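Local coordinates for Lmo0181 protein (PDB 5F7V) that binds the cyclic glucan cycloalternan as the substrate-binding lipoprotein of an ABC transporter, to which it probably hands the sugar for uptake, at residues N135-D140 with P262-V267; A142-P147 with K161-A166; L239-Q244 with D256-A261; I313-N318 with Q331-A336. One frame throughout, in Å; residues are numbered along the deposited sequence. Where two conformers were deposited one is given.

Contact 1. Residues N135-D140 with P262-V267; sequences NKDLFD and PFKWDV
Where strand 119-135 of this periplasmic-binding-protein fold gives way to helix 136-142, its last residue does double duty as sheet member and N-cap. Asn135 forms an antiparallel, non-hydrogen-bonded pair with Trp265, their CA atoms 4.5 Å apart, while its OD1 accepts from Leu138 N in a capping bond at 3.0 Å.

The capping amide is also stacked. With CG anti to the backbone N (chi1 178°), Asn135 lays its carboxamide nearly flat, 10° from parallel, over one face of the Phe263 ring, and Asn135 ND2 sits 3.3 Å above the ring plane at its centre. The Phe263 ring face and the backbone N-H of Leu138 together limit the rotation of the Asn135 amide. Phe240 meets Phe263 edge-to-face.

Two backbone-directed bonds tie the first helical turn to the incoming chain. Lys136 N donates to Lys264 O at 2.8 Å, somewhat bent at 139°, and Lys264 N returns a bond to Asp137 OD1 at 3.2 Å, reaching it from above the carboxylate plane.

Two pairs of opposite charges are bridged by water and not by direct salt bridges. One water accepts from Lys136 NZ and donates to Asp266 OD2; a second donates to Asp137 OD2 and accepts a weak bond from Lys264 NZ. The Lys136 chain, bent at chi3, passes along the strand so that its CD lies 3.9 Å from Trp265 C.

Contact 2. Residues A142-P147 with K161-A166; sequences AGVEYP and KKLTDA
Val144 has CG1 anti to the backbone N (chi1 179°), which leaves CG2 beside that nitrogen, and Leu163 has CG anti to its carbonyl carbon (chi1 -71°); these settings drive the two branched side chains at each other tip to tip. Both Val144 methyls are used. Val144 CG2 lies 3.9 Å from Leu163 CD2, and Val144 CG1 approaches Leu163 CD1 at 4.1 Å, so the valine fork faces the leucine fork. Leu163 CD2 is shared, since Ala142 CB also reaches it, at 3.6 Å, the closest approach between the two segments. Beside this apolar patch, Lys162 lays its CB 4.0 Å from Val144 CG2, crossing it obliquely.

The valine is presented by the turn that ends helix 136-142. Gly143, with a positive phi of 68°, forms a Schellman motif there and redirects the chain, so that Val144 points at the end of helix 153-163 while Glu145 points away. Phe139 of the preceding helix touches both Val144 and Leu163 and extends the apolar cluster inward.

On the outer side the link is polar and wet. Lys162, its chain bent at chi3, holds a water 2.8 Å from NZ that donates to Gly143 O; another water accepts from Glu145 N and, weakly, from the same ammonium. No direct hydrogen bond joins the segments: their cohesion rests on methyl contacts, with the lysine charge reaching the turn's backbone only through water.

Contact 3. Residues L239-Q244 with D256-A261; sequences LFMNGQ and DMFQDA
Met241 carries the largest share of this contact, threading its thioether between a ring and a turn. Met241 SD lies 3.6 Å from Phe258 CD1 in an oblique Met-aromatic contact and 3.7 Å from Ala261 CB, while Met241 CE reaches Asp260 OD1 at 3.4 Å. Bends at both chi2 and chi3 (-71° and -75°) curl the chain so that sulfur and methyl arrive together. Next to it Phe240, with CG anti to the backbone N, brings CD2 over one face of the Phe258 ring, 3.7 Å above the plane and offset toward the rim. The two rings, 4.9 Å between centroids, are tilted by 47°.

A beta turn and a helix C-cap position these side chains. The type I turn from Phe258 to Ala261, closed by Ala261 N to Phe258 O, sets Ala261 and Asp260 against the methionine. On the other segment a Schellman motif with Gly243 at C-prime ends the helix, Gln244 N bonding back to Leu239 O.

Farther out, Phe240 and Phe258 both pack on Leu248 of strand 245-251 and on Ile133 of strand 119-135, so the phenylalanine pair joins helix 236-241 and the short, weakly bonded helix 255-258 over neighbouring strands of the sheet.

Contact 4. Residues I313-N318 with Q331-A336; sequences IRIDNN and QPYLDA
Helix 327-335 is kinked at Pro332 and Tyr333, and Ile315 packs densely against that turn. With CG2 anti to the backbone N and CG1 beside it (chi1 -69°), Ile315 CG2 meets Pro332 CB at 3.8 Å and Tyr333 N at 3.7 Å, and Ile315 CD1 reaches Tyr333 CB at 3.9 Å. Both pairs of side chains cross at about a right angle, and every one of these touches is van der Waals.

The two segments are the C-terminal turns of helices 308-316 and 327-335, which pack with strand 321-322 (Ile315 on Pro322, Tyr333 on Leu321) and with helix 343-347 (Tyr333 on Val345 and Phe346). Asn318, with positive phi (57°), is the C-prime residue of a Schellman motif, its N bonding to Ile315 O as the helix ends. One residue earlier, Asn317 doubles the grip on Ile313 O, donating to it from both its backbone N and ND2.

Beyond the isoleucine the fit loosens. Asn318 OD1 comes no nearer than 4.1 Å to Tyr333 CE2, its amide turned 70° from the ring, and touches Ala336 CB only distantly; its hydrogen-bonding partner is Arg342, which also forms a cation-pi contact with the Tyr333 ring. At the hydroxyl end a water, in the plane of that ring, donates to Asn318 O at 2.7 Å and accepts from Tyr333 OH at 2.8 Å.

Contacts 1, 2 and 3 form one continuous region. Along the chain, contacts 2 and 3 are both nested within the loop that contact 1 closes, with contact 2 first; contact 4 follows afterwards. Contact 1 lies centrally, its centre about 11 Å from that of contact 2 and about 10 Å from that of contact 3. A probable hydrogen bond, Asp140 OD1 to Tyr146 OH at 2.7 Å, bridges contacts 1 and 2. Contact 4, centred about 19 Å from contact 3, meets it lightly, where Asp256 and Gln259 approach Asn317 and Asn318. Strand 119-135 pairs with strands 245-251, 265-268 and 321-322, so one sheet serves all these regions. The side chain of Met257 is about 7 Å from a bound glucose, that of Trp265 about 13 Å.

Contact 1. Residues N135-D140 with P262-V267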
loop_
_atom_site.group_PDB
_atom_site.type_symbol
_atom_site.label_atom_id
_atom_site.label_comp_id
_atom_site.label_asym_id
_atom_site.label_seq_id
_atom_site.Cartn_x
_atom_site.Cartn_y
_atom_site.Cartn_z
ATOM N N ASN A 135 7.889 18.813 -0.142
ATOM C CA ASN A 135 8.189 19.860 0.830
ATOM C C ASN A 135 8.244 21.178 0.074
ATOM O O ASN A 135 9.222 21.484 -0.610
ATOM C CB ASN A 135 9.495 19.525 1.534
ATOM C CG ASN A 135 9.958 20.544 2.542
ATOM O OD1 ASN A 135 9.622 21.718 2.451
ATOM N ND2 ASN A 135 10.730 20.073 3.514
ATOM N N LYS A 136 7.193 21.990 0.230
ATOM C CA LYS A 136 7.081 23.244 -0.494
ATOM C C LYS A 136 8.154 24.240 -0.050
ATOM O O LYS A 136 8.595 25.042 -0.883
ATOM C CB LYS A 136 5.724 23.872 -0.262
ATOM C CG LYS A 136 4.541 23.135 -0.883
ATOM C CD LYS A 136 3.213 23.655 -0.390
ATOM C CE LYS A 136 2.952 25.027 -0.941
ATOM N NZ LYS A 136 1.606 25.494 -0.524
ATOM N N ASP A 137 8.572 24.171 1.204
ATOM C CA ASP A 137 9.601 25.095 1.721
ATOM C C ASP A 137 10.900 24.837 0.961
ATOM O O ASP A 137 11.576 25.794 0.551
ATOM C CB ASP A 137 9.877 24.895 3.225
ATOM C CG ASP A 137 8.782 25.340 4.162
ATOM O OD1 ASP A 137 7.658 25.612 3.720
ATOM O OD2 ASP A 137 9.120 25.473 5.362
ATOM N N LEU A 138 11.282 23.577 0.764
ATOM C CA LEU A 138 12.479 23.282 0.007
ATOM C C LEU A 138 12.394 23.713 -1.450
ATOM O O LEU A 138 13.332 24.268 -2.018
ATOM C CB LEU A 138 12.847 21.800 0.092
ATOM C CG LEU A 138 13.425 21.298 1.422
ATOM C CD1 LEU A 138 13.502 19.784 1.403
ATOM C CD2 LEU A 138 14.783 21.932 1.702
ATOM N N PHE A 139 11.243 23.485 -2.074
ATOM C CA PHE A 139 11.055 23.934 -3.454
ATOM C C PHE A 139 11.204 25.443 -3.564
ATOM O O PHE A 139 11.901 25.986 -4.439
ATOM C CB PHE A 139 9.691 23.510 -3.991
ATOM C CG PHE A 139 9.663 22.127 -4.593
ATOM C CD1 PHE A 139 9.738 20.971 -3.814
ATOM C CD2 PHE A 139 9.593 21.984 -5.977
ATOM C CE1 PHE A 139 9.688 19.729 -4.406
ATOM C CE2 PHE A 139 9.541 20.719 -6.564
ATOM C CZ PHE A 139 9.613 19.590 -5.788
ATOM N N ASP A 140 10.564 26.145 -2.635
ATOM C CA ASP A 140 10.553 27.620 -2.670
ATOM C C ASP A 140 11.944 28.172 -2.434
ATOM O O ASP A 140 12.387 29.114 -3.118
ATOM C CB ASP A 140 9.615 28.162 -1.585
ATOM C CG ASP A 140 8.153 27.974 -1.881
ATOM O OD1 ASP A 140 7.786 27.503 -2.975
ATOM O OD2 ASP A 140 7.325 28.341 -0.997
ATOM N N PRO A 262 7.148 20.007 10.165
ATOM C CA PRO A 262 7.415 21.403 10.478
ATOM C C PRO A 262 7.775 22.225 9.231
ATOM O O PRO A 262 8.696 23.051 9.256
ATOM C CB PRO A 262 8.626 21.294 11.416
ATOM C CG PRO A 262 9.377 20.150 10.852
ATOM C CD PRO A 262 8.313 19.154 10.480
ATOM N N PHE A 263 6.991 22.095 8.171
ATOM C CA PHE A 263 7.159 22.802 6.908
ATOM C C PHE A 263 5.846 22.665 6.142
ATOM O O PHE A 263 4.997 21.819 6.490
ATOM C CB PHE A 263 8.341 22.260 6.079
ATOM C CG PHE A 263 8.377 20.768 5.928
ATOM C CD1 PHE A 263 7.587 20.134 4.987
ATOM C CD2 PHE A 263 9.197 20.004 6.731
ATOM C CE1 PHE A 263 7.619 18.757 4.869
ATOM C CE2 PHE A 263 9.272 18.636 6.624
ATOM C CZ PHE A 263 8.471 18.014 5.681
ATOM N N LYS A 264 5.654 23.496 5.134
ATOM C CA LYS A 264 4.492 23.353 4.240
ATOM C C LYS A 264 4.757 22.254 3.220
ATOM O O LYS A 264 5.883 22.117 2.707
ATOM C CB LYS A 264 4.256 24.663 3.497
ATOM C CG LYS A 264 4.034 25.871 4.418
ATOM C CD LYS A 264 2.889 25.786 5.384
ATOM C CE LYS A 264 2.897 26.937 6.392
ATOM N NZ LYS A 264 4.152 27.091 7.196
ATOM N N TRP A 265 3.723 21.456 2.942
ATOM C CA TRP A 265 3.847 20.343 2.035
ATOM C C TRP A 265 2.551 20.155 1.285
ATOM O O TRP A 265 1.458 20.520 1.753
ATOM C CB TRP A 265 4.235 19.061 2.764
ATOM C CG TRP A 265 3.326 18.597 3.881
ATOM C CD1 TRP A 265 3.279 19.074 5.154
ATOM C CD2 TRP A 265 2.339 17.579 3.824
ATOM N NE1 TRP A 265 2.326 18.437 5.901
ATOM C CE2 TRP A 265 1.746 17.485 5.105
ATOM C CE3 TRP A 265 1.923 16.698 2.822
ATOM C CZ2 TRP A 265 0.784 16.556 5.393
ATOM C CZ3 TRP A 265 0.958 15.761 3.130
ATOM C CH2 TRP A 265 0.405 15.695 4.405
ATOM N N ASP A 266 2.665 19.481 0.141
ATOM C CA ASP A 266 1.486 19.174 -0.671
ATOM C C ASP A 266 1.769 17.889 -1.443
ATOM O O ASP A 266 2.777 17.215 -1.212
ATOM C CB ASP A 266 1.103 20.381 -1.549
ATOM C CG ASP A 266 -0.378 20.466 -1.931
ATOM O OD1 ASP A 266 -1.145 19.488 -1.753
ATOM O OD2 ASP A 266 -0.731 21.584 -2.407
ATOM N N VAL A 267 0.823 17.494 -2.275
ATOM C CA VAL A 267 0.914 16.221 -2.999
ATOM C C VAL A 267 0.562 16.374 -4.451
ATOM O O VAL A 267 -0.153 17.318 -4.843
ATOM C CB VAL A 267 0.018 15.141 -2.359
ATOM C CG1 VAL A 267 0.375 14.909 -0.905
ATOM C CG2 VAL A 267 -1.448 15.452 -2.513
HETATM O O HOH W 1 -0.617 23.885 -0.960
HETATM O O HOH W 2 7.230 26.849 6.933
#

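Contact 2. Residues A142-P147 with K161-A166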
loop_
_atom_site.group_PDB
_atom_site.type_symbol
_atom_site.label_atom_id
_atom_site.label_comp_id
_atom_site.label_asym_id
_atom_site.label_seq_id
_atom_site.Cartn_x
_atom_site.Cartn_y
_atom_site.Cartn_z
ATOM N N ALA A 142 14.800 26.852 -3.128
ATOM C CA ALA A 142 15.604 26.614 -4.332
ATOM C C ALA A 142 15.070 27.306 -5.582
ATOM O O ALA A 142 15.749 27.342 -6.615
ATOM C CB ALA A 142 15.749 25.110 -4.569
ATOM N N GLY A 143 13.863 27.851 -5.536
ATOM C CA GLY A 143 13.236 28.410 -6.727
ATOM C C GLY A 143 12.847 27.390 -7.781
ATOM O O GLY A 143 12.930 27.635 -8.988
ATOM N N VAL A 144 12.437 26.209 -7.327
ATOM C CA VAL A 144 11.980 25.135 -8.198
ATOM C C VAL A 144 10.457 25.100 -8.213
ATOM O O VAL A 144 9.811 25.131 -7.156
ATOM C CB VAL A 144 12.598 23.788 -7.768
ATOM C CG1 VAL A 144 12.113 22.632 -8.645
ATOM C CG2 VAL A 144 14.117 23.874 -7.839
ATOM N N GLU A 145 9.892 25.013 -9.407
ATOM C CA GLU A 145 8.433 24.894 -9.535
ATOM C C GLU A 145 7.942 23.531 -9.025
ATOM O O GLU A 145 8.601 22.514 -9.170
ATOM C CB GLU A 145 8.031 25.069 -10.994
ATOM C CG GLU A 145 8.416 26.428 -11.567
ATOM C CD GLU A 145 7.830 27.626 -10.861
ATOM O OE1 GLU A 145 6.711 27.551 -10.297
ATOM O OE2 GLU A 145 8.454 28.722 -10.849
ATOM N N TYR A 146 6.763 23.527 -8.417
ATOM C CA TYR A 146 6.185 22.334 -7.808
ATOM C C TYR A 146 5.872 21.256 -8.847
ATOM O O TYR A 146 5.589 21.513 -10.015
ATOM C CB TYR A 146 4.880 22.687 -7.068
ATOM C CG TYR A 146 5.009 23.749 -6.001
ATOM C CD1 TYR A 146 6.173 23.966 -5.271
ATOM C CD2 TYR A 146 3.916 24.547 -5.684
ATOM C CE1 TYR A 146 6.231 24.935 -4.285
ATOM C CE2 TYR A 146 3.979 25.511 -4.709
ATOM C CZ TYR A 146 5.140 25.732 -3.993
ATOM O OH TYR A 146 5.233 26.711 -3.037
ATOM N N PRO A 147 5.860 19.989 -8.412
ATOM C CA PRO A 147 5.381 18.933 -9.311
ATOM C C PRO A 147 4.008 19.195 -9.917
ATOM O O PRO A 147 3.126 19.666 -9.217
ATOM C CB PRO A 147 5.292 17.736 -8.367
ATOM C CG PRO A 147 6.303 17.996 -7.285
ATOM C CD PRO A 147 6.188 19.491 -7.063
ATOM N N LYS A 161 17.486 16.966 -9.012
ATOM C CA LYS A 161 18.873 17.379 -9.087
ATOM C C LYS A 161 19.048 18.796 -8.549
ATOM O O LYS A 161 19.968 19.061 -7.747
ATOM C CB LYS A 161 19.391 17.239 -10.534
ATOM C CG LYS A 161 19.592 15.790 -10.968
ATOM C CD LYS A 161 19.799 15.639 -12.480
ATOM C CE LYS A 161 19.806 14.181 -12.857
ATOM N NZ LYS A 161 19.933 14.036 -14.335
ATOM N N LYS A 162 18.184 19.733 -8.910
ATOM C CA LYS A 162 18.303 21.095 -8.419
ATOM C C LYS A 162 17.980 21.220 -6.934
ATOM O O LYS A 162 18.512 22.098 -6.294
ATOM C CB LYS A 162 17.364 22.011 -9.205
ATOM C CG LYS A 162 17.808 22.133 -10.654
ATOM C CD LYS A 162 17.010 23.164 -11.458
ATOM C CE LYS A 162 15.592 22.723 -11.736
ATOM N NZ LYS A 162 14.797 23.712 -12.511
ATOM N N LEU A 163 17.237 20.271 -6.377
ATOM C CA LEU A 163 16.853 20.303 -4.978
ATOM C C LEU A 163 17.815 19.547 -4.089
ATOM O O LEU A 163 17.668 19.613 -2.872
ATOM C CB LEU A 163 15.431 19.761 -4.798
ATOM C CG LEU A 163 14.337 20.696 -5.332
ATOM C CD1 LEU A 163 13.063 19.941 -5.708
ATOM C CD2 LEU A 163 14.084 21.867 -4.439
ATOM N N THR A 164 18.763 18.834 -4.657
ATOM C CA THR A 164 19.769 18.133 -3.825
ATOM C C THR A 164 20.842 19.098 -3.392
ATOM O O THR A 164 21.379 19.834 -4.208
ATOM C CB THR A 164 20.336 16.966 -4.642
ATOM O OG1 THR A 164 19.249 16.065 -4.933
ATOM C CG2 THR A 164 21.401 16.238 -3.834
ATOM N N ASP A 165 21.139 19.088 -2.092
ATOM C CA ASP A 165 22.146 19.967 -1.492
ATOM C C ASP A 165 22.967 19.091 -0.566
ATOM O O ASP A 165 22.635 18.898 0.612
ATOM C CB ASP A 165 21.446 21.107 -0.766
ATOM C CG ASP A 165 22.411 22.086 -0.149
ATOM O OD1 ASP A 165 23.662 21.981 -0.312
ATOM O OD2 ASP A 165 21.865 22.996 0.518
ATOM N N ALA A 166 23.965 18.466 -1.168
ATOM C CA ALA A 166 24.691 17.385 -0.498
ATOM C C ALA A 166 25.324 17.820 0.811
ATOM O O ALA A 166 25.229 17.091 1.785
ATOM C CB ALA A 166 25.747 16.775 -1.417
HETATM O O HOH W 3 14.882 26.038 -11.001
HETATM O O HOH W 4 11.618 24.711 -11.815
#

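Contact 3. Residues L239-Q244 with D256-A261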
loop_
_atom_site.group_PDB
_atom_site.type_symbol
_atom_site.label_atom_id
_atom_site.label_comp_id
_atom_site.label_asym_id
_atom_site.label_seq_id
_atom_site.Cartn_x
_atom_site.Cartn_y
_atom_site.Cartn_z
ATOM N N LEU A 239 13.395 10.901 7.397
ATOM C CA LEU A 239 14.204 11.954 6.737
ATOM C C LEU A 239 13.332 13.077 6.191
ATOM O O LEU A 239 13.609 14.274 6.256
ATOM C CB LEU A 239 15.093 11.379 5.655
ATOM C CG LEU A 239 16.420 10.759 6.128
ATOM C CD1 LEU A 239 16.256 9.580 7.075
ATOM C CD2 LEU A 239 17.304 10.418 4.925
ATOM N N PHE A 240 12.194 12.691 5.624
ATOM C CA PHE A 240 11.231 13.710 5.150
ATOM C C PHE A 240 10.743 14.628 6.269
ATOM O O PHE A 240 10.748 15.864 6.120
ATOM C CB PHE A 240 10.051 13.029 4.431
ATOM C CG PHE A 240 9.060 13.998 3.822
ATOM C CD1 PHE A 240 9.359 14.616 2.610
ATOM C CD2 PHE A 240 7.860 14.321 4.451
ATOM C CE1 PHE A 240 8.482 15.496 2.034
ATOM C CE2 PHE A 240 6.976 15.223 3.847
ATOM C CZ PHE A 240 7.293 15.793 2.647
ATOM N N MET A 241 10.356 14.047 7.409
ATOM C CA MET A 241 10.011 14.851 8.586
ATOM C C MET A 241 11.144 15.720 9.084
ATOM O O MET A 241 10.853 16.784 9.618
ATOM C CB MET A 241 9.535 13.923 9.705
ATOM C CG MET A 241 8.123 13.427 9.401
ATOM S SD MET A 241 6.837 14.697 9.572
ATOM C CE MET A 241 6.552 14.951 11.323
ATOM N N ASN A 242 12.388 15.292 8.889
ATOM C CA ASN A 242 13.587 16.031 9.289
ATOM C C ASN A 242 14.000 17.060 8.235
ATOM O O ASN A 242 15.084 17.634 8.415
ATOM C CB ASN A 242 14.721 15.029 9.599
ATOM C CG ASN A 242 15.796 15.582 10.552
ATOM O OD1 ASN A 242 15.455 16.217 11.538
ATOM N ND2 ASN A 242 17.065 15.289 10.284
ATOM N N GLY A 243 13.149 17.358 7.248
ATOM C CA GLY A 243 13.476 18.372 6.262
ATOM C C GLY A 243 14.507 17.990 5.235
ATOM O O GLY A 243 15.109 18.879 4.606
ATOM N N GLN A 244 14.802 16.705 5.077
ATOM C CA GLN A 244 15.938 16.271 4.264
ATOM C C GLN A 244 15.532 15.713 2.886
ATOM O O GLN A 244 16.425 15.249 2.170
ATOM C CB GLN A 244 16.741 15.201 4.991
ATOM C CG GLN A 244 17.438 15.707 6.246
ATOM C CD GLN A 244 18.212 14.586 6.884
ATOM O OE1 GLN A 244 17.759 13.991 7.885
ATOM N NE2 GLN A 244 19.321 14.259 6.288
ATOM N N ASP A 256 -1.508 11.197 8.061
ATOM C CA ASP A 256 -1.639 11.481 9.491
ATOM C C ASP A 256 -0.269 11.802 10.116
ATOM O O ASP A 256 -0.174 12.801 10.831
ATOM C CB ASP A 256 -2.311 10.318 10.234
ATOM C CG ASP A 256 -2.503 10.607 11.704
ATOM O OD1 ASP A 256 -3.436 11.364 12.010
ATOM O OD2 ASP A 256 -1.693 10.127 12.540
ATOM N N MET A 257 0.764 11.003 9.845
ATOM C CA MET A 257 2.119 11.259 10.354
ATOM C C MET A 257 2.568 12.681 10.045
ATOM O O MET A 257 3.156 13.375 10.883
ATOM C CB MET A 257 3.101 10.275 9.690
ATOM C CG MET A 257 4.556 10.336 10.110
ATOM S SD MET A 257 5.409 8.913 9.423
ATOM C CE MET A 257 4.855 7.562 10.452
ATOM N N PHE A 258 2.276 13.112 8.824
ATOM C CA PHE A 258 2.827 14.343 8.290
ATOM C C PHE A 258 2.012 15.561 8.678
ATOM O O PHE A 258 2.418 16.666 8.356
ATOM C CB PHE A 258 2.999 14.257 6.774
ATOM C CG PHE A 258 4.024 13.242 6.307
ATOM C CD1 PHE A 258 5.040 12.729 7.117
ATOM C CD2 PHE A 258 3.962 12.793 5.024
ATOM C CE1 PHE A 258 5.959 11.810 6.644
ATOM C CE2 PHE A 258 4.870 11.847 4.536
ATOM C CZ PHE A 258 5.872 11.355 5.345
ATOM N N GLN A 259 0.901 15.417 9.400
ATOM C CA GLN A 259 0.120 16.598 9.787
ATOM C C GLN A 259 0.976 17.590 10.545
ATOM O O GLN A 259 0.771 18.790 10.408
ATOM C CB GLN A 259 -1.111 16.248 10.640
ATOM C CG GLN A 259 -2.134 15.369 9.910
ATOM C CD GLN A 259 -2.761 16.089 8.730
ATOM O OE1 GLN A 259 -3.484 17.048 8.918
ATOM N NE2 GLN A 259 -2.439 15.680 7.519
ATOM N N ASP A 260 1.920 17.129 11.355
ATOM C CA ASP A 260 2.748 18.057 12.129
ATOM C C ASP A 260 4.161 18.137 11.574
ATOM O O ASP A 260 5.093 18.539 12.281
ATOM C CB ASP A 260 2.736 17.755 13.629
ATOM C CG ASP A 260 3.269 16.399 13.972
ATOM O OD1 ASP A 260 3.700 15.641 13.081
ATOM O OD2 ASP A 260 3.235 16.035 15.184
ATOM N N ALA A 261 4.315 17.873 10.283
ATOM C CA ALA A 261 5.595 18.156 9.637
ATOM C C ALA A 261 5.897 19.630 9.814
ATOM O O ALA A 261 4.980 20.447 9.642
ATOM C CB ALA A 261 5.555 17.845 8.144
#

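Contact 4. Residues I313-N318 with Q331-A336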
loop_
_atom_site.group_PDB
_atom_site.type_symbol
_atom_site.label_atom_id
_atom_site.label_comp_id
_atom_site.label_asym_id
_atom_site.label_seq_id
_atom_site.Cartn_x
_atom_site.Cartn_y
_atom_site.Cartn_z
ATOM N N ILE A 313 -15.257 8.008 11.051
ATOM C CA ILE A 313 -14.040 8.008 11.854
ATOM C C ILE A 313 -12.804 7.934 10.961
ATOM O O ILE A 313 -11.841 8.657 11.180
ATOM C CB ILE A 313 -14.052 6.862 12.877
ATOM C CG1 ILE A 313 -15.120 7.069 13.961
ATOM C CG2 ILE A 313 -12.690 6.674 13.530
ATOM C CD1 ILE A 313 -15.446 5.777 14.689
ATOM N N ARG A 314 -12.867 7.042 9.981
ATOM C CA ARG A 314 -11.765 6.846 9.071
ATOM C C ARG A 314 -11.434 8.148 8.344
ATOM O O ARG A 314 -10.277 8.508 8.227
ATOM C CB ARG A 314 -12.144 5.732 8.099
ATOM C CG ARG A 314 -10.989 5.405 7.199
ATOM C CD ARG A 314 -11.202 4.141 6.417
ATOM N NE ARG A 314 -11.194 2.930 7.216
ATOM C CZ ARG A 314 -10.111 2.242 7.555
ATOM N NH1 ARG A 314 -10.295 1.120 8.222
ATOM N NH2 ARG A 314 -8.892 2.636 7.204
ATOM N N ILE A 315 -12.461 8.769 7.778
ATOM C CA ILE A 315 -12.330 10.033 7.085
ATOM C C ILE A 315 -11.747 11.107 7.995
ATOM O O ILE A 315 -10.803 11.817 7.620
ATOM C CB ILE A 315 -13.679 10.445 6.452
ATOM C CG1 ILE A 315 -14.103 9.545 5.286
ATOM C CG2 ILE A 315 -13.672 11.927 6.064
ATOM C CD1 ILE A 315 -13.338 9.713 3.986
ATOM N N ASP A 316 -12.310 11.215 9.185
ATOM C CA ASP A 316 -11.812 12.235 10.111
ATOM C C ASP A 316 -10.337 12.104 10.456
ATOM O O ASP A 316 -9.667 13.112 10.700
ATOM C CB ASP A 316 -12.613 12.211 11.420
ATOM C CG ASP A 316 -12.325 13.423 12.260
ATOM O OD1 ASP A 316 -12.473 14.557 11.758
ATOM O OD2 ASP A 316 -11.913 13.218 13.420
ATOM N N ASN A 317 -9.845 10.876 10.457
ATOM C CA ASN A 317 -8.456 10.589 10.788
ATOM C C ASN A 317 -7.513 10.439 9.594
ATOM O O ASN A 317 -6.348 10.080 9.802
ATOM C CB ASN A 317 -8.431 9.355 11.703
ATOM C CG ASN A 317 -8.957 9.694 13.081
ATOM O OD1 ASN A 317 -8.269 10.350 13.882
ATOM N ND2 ASN A 317 -10.211 9.373 13.337
ATOM N N ASN A 318 -7.993 10.707 8.378
ATOM C CA ASN A 318 -7.210 10.566 7.149
ATOM C C ASN A 318 -6.663 9.162 6.978
ATOM O O ASN A 318 -5.616 8.999 6.351
ATOM C CB ASN A 318 -6.052 11.558 7.105
ATOM C CG ASN A 318 -6.511 12.994 7.128
ATOM O OD1 ASN A 318 -7.244 13.429 6.243
ATOM N ND2 ASN A 318 -6.059 13.745 8.123
ATOM N N GLN A 331 -16.606 13.966 1.437
ATOM C CA GLN A 331 -16.350 15.404 1.367
ATOM C C GLN A 331 -15.382 15.936 2.419
ATOM O O GLN A 331 -14.518 16.725 2.029
ATOM C CB GLN A 331 -17.663 16.186 1.417
ATOM C CG GLN A 331 -17.529 17.658 1.020
ATOM C CD GLN A 331 -16.933 17.842 -0.370
ATOM O OE1 GLN A 331 -17.347 17.197 -1.324
ATOM N NE2 GLN A 331 -15.946 18.713 -0.497
ATOM N N PRO A 332 -15.483 15.548 3.706
ATOM C CA PRO A 332 -14.515 16.089 4.668
ATOM C C PRO A 332 -13.074 15.730 4.300
ATOM O O PRO A 332 -12.163 16.502 4.610
ATOM C CB PRO A 332 -14.975 15.492 6.012
ATOM C CG PRO A 332 -16.428 15.215 5.829
ATOM C CD PRO A 332 -16.540 14.770 4.393
ATOM N N TYR A 333 -12.834 14.595 3.645
ATOM C CA TYR A 333 -11.480 14.267 3.186
ATOM C C TYR A 333 -10.981 15.212 2.120
ATOM O O TYR A 333 -9.800 15.556 2.096
ATOM C CB TYR A 333 -11.451 12.824 2.670
ATOM C CG TYR A 333 -10.083 12.286 2.373
ATOM C CD1 TYR A 333 -9.451 12.514 1.158
ATOM C CD2 TYR A 333 -9.383 11.544 3.316
ATOM C CE1 TYR A 333 -8.199 12.008 0.891
ATOM C CE2 TYR A 333 -8.117 11.042 3.068
ATOM C CZ TYR A 333 -7.528 11.272 1.853
ATOM O OH TYR A 333 -6.285 10.787 1.573
ATOM N N LEU A 334 -11.859 15.613 1.221
ATOM C CA LEU A 334 -11.489 16.579 0.174
ATOM C C LEU A 334 -11.245 17.969 0.784
ATOM O O LEU A 334 -10.400 18.725 0.278
ATOM C CB LEU A 334 -12.595 16.673 -0.878
ATOM C CG LEU A 334 -12.687 15.513 -1.854
ATOM C CD1 LEU A 334 -13.974 15.676 -2.642
ATOM C CD2 LEU A 334 -11.425 15.501 -2.721
ATOM N N ASP A 335 -11.923 18.293 1.881
ATOM C CA ASP A 335 -11.817 19.618 2.470
ATOM C C ASP A 335 -10.718 19.730 3.510
ATOM O O ASP A 335 -10.335 20.833 3.924
ATOM C CB ASP A 335 -13.159 20.005 3.108
ATOM C CG ASP A 335 -14.270 20.232 2.077
ATOM O OD1 ASP A 335 -13.966 20.446 0.886
ATOM O OD2 ASP A 335 -15.451 20.212 2.446
ATOM N N ALA A 336 -10.207 18.591 3.943
ATOM C CA ALA A 336 -9.166 18.555 4.959
ATOM C C ALA A 336 -7.808 18.957 4.394
ATOM O O ALA A 336 -7.491 18.776 3.216
ATOM C CB ALA A 336 -9.080 17.140 5.525
HETATM O O HOH W 5 -5.192 9.371 3.688
#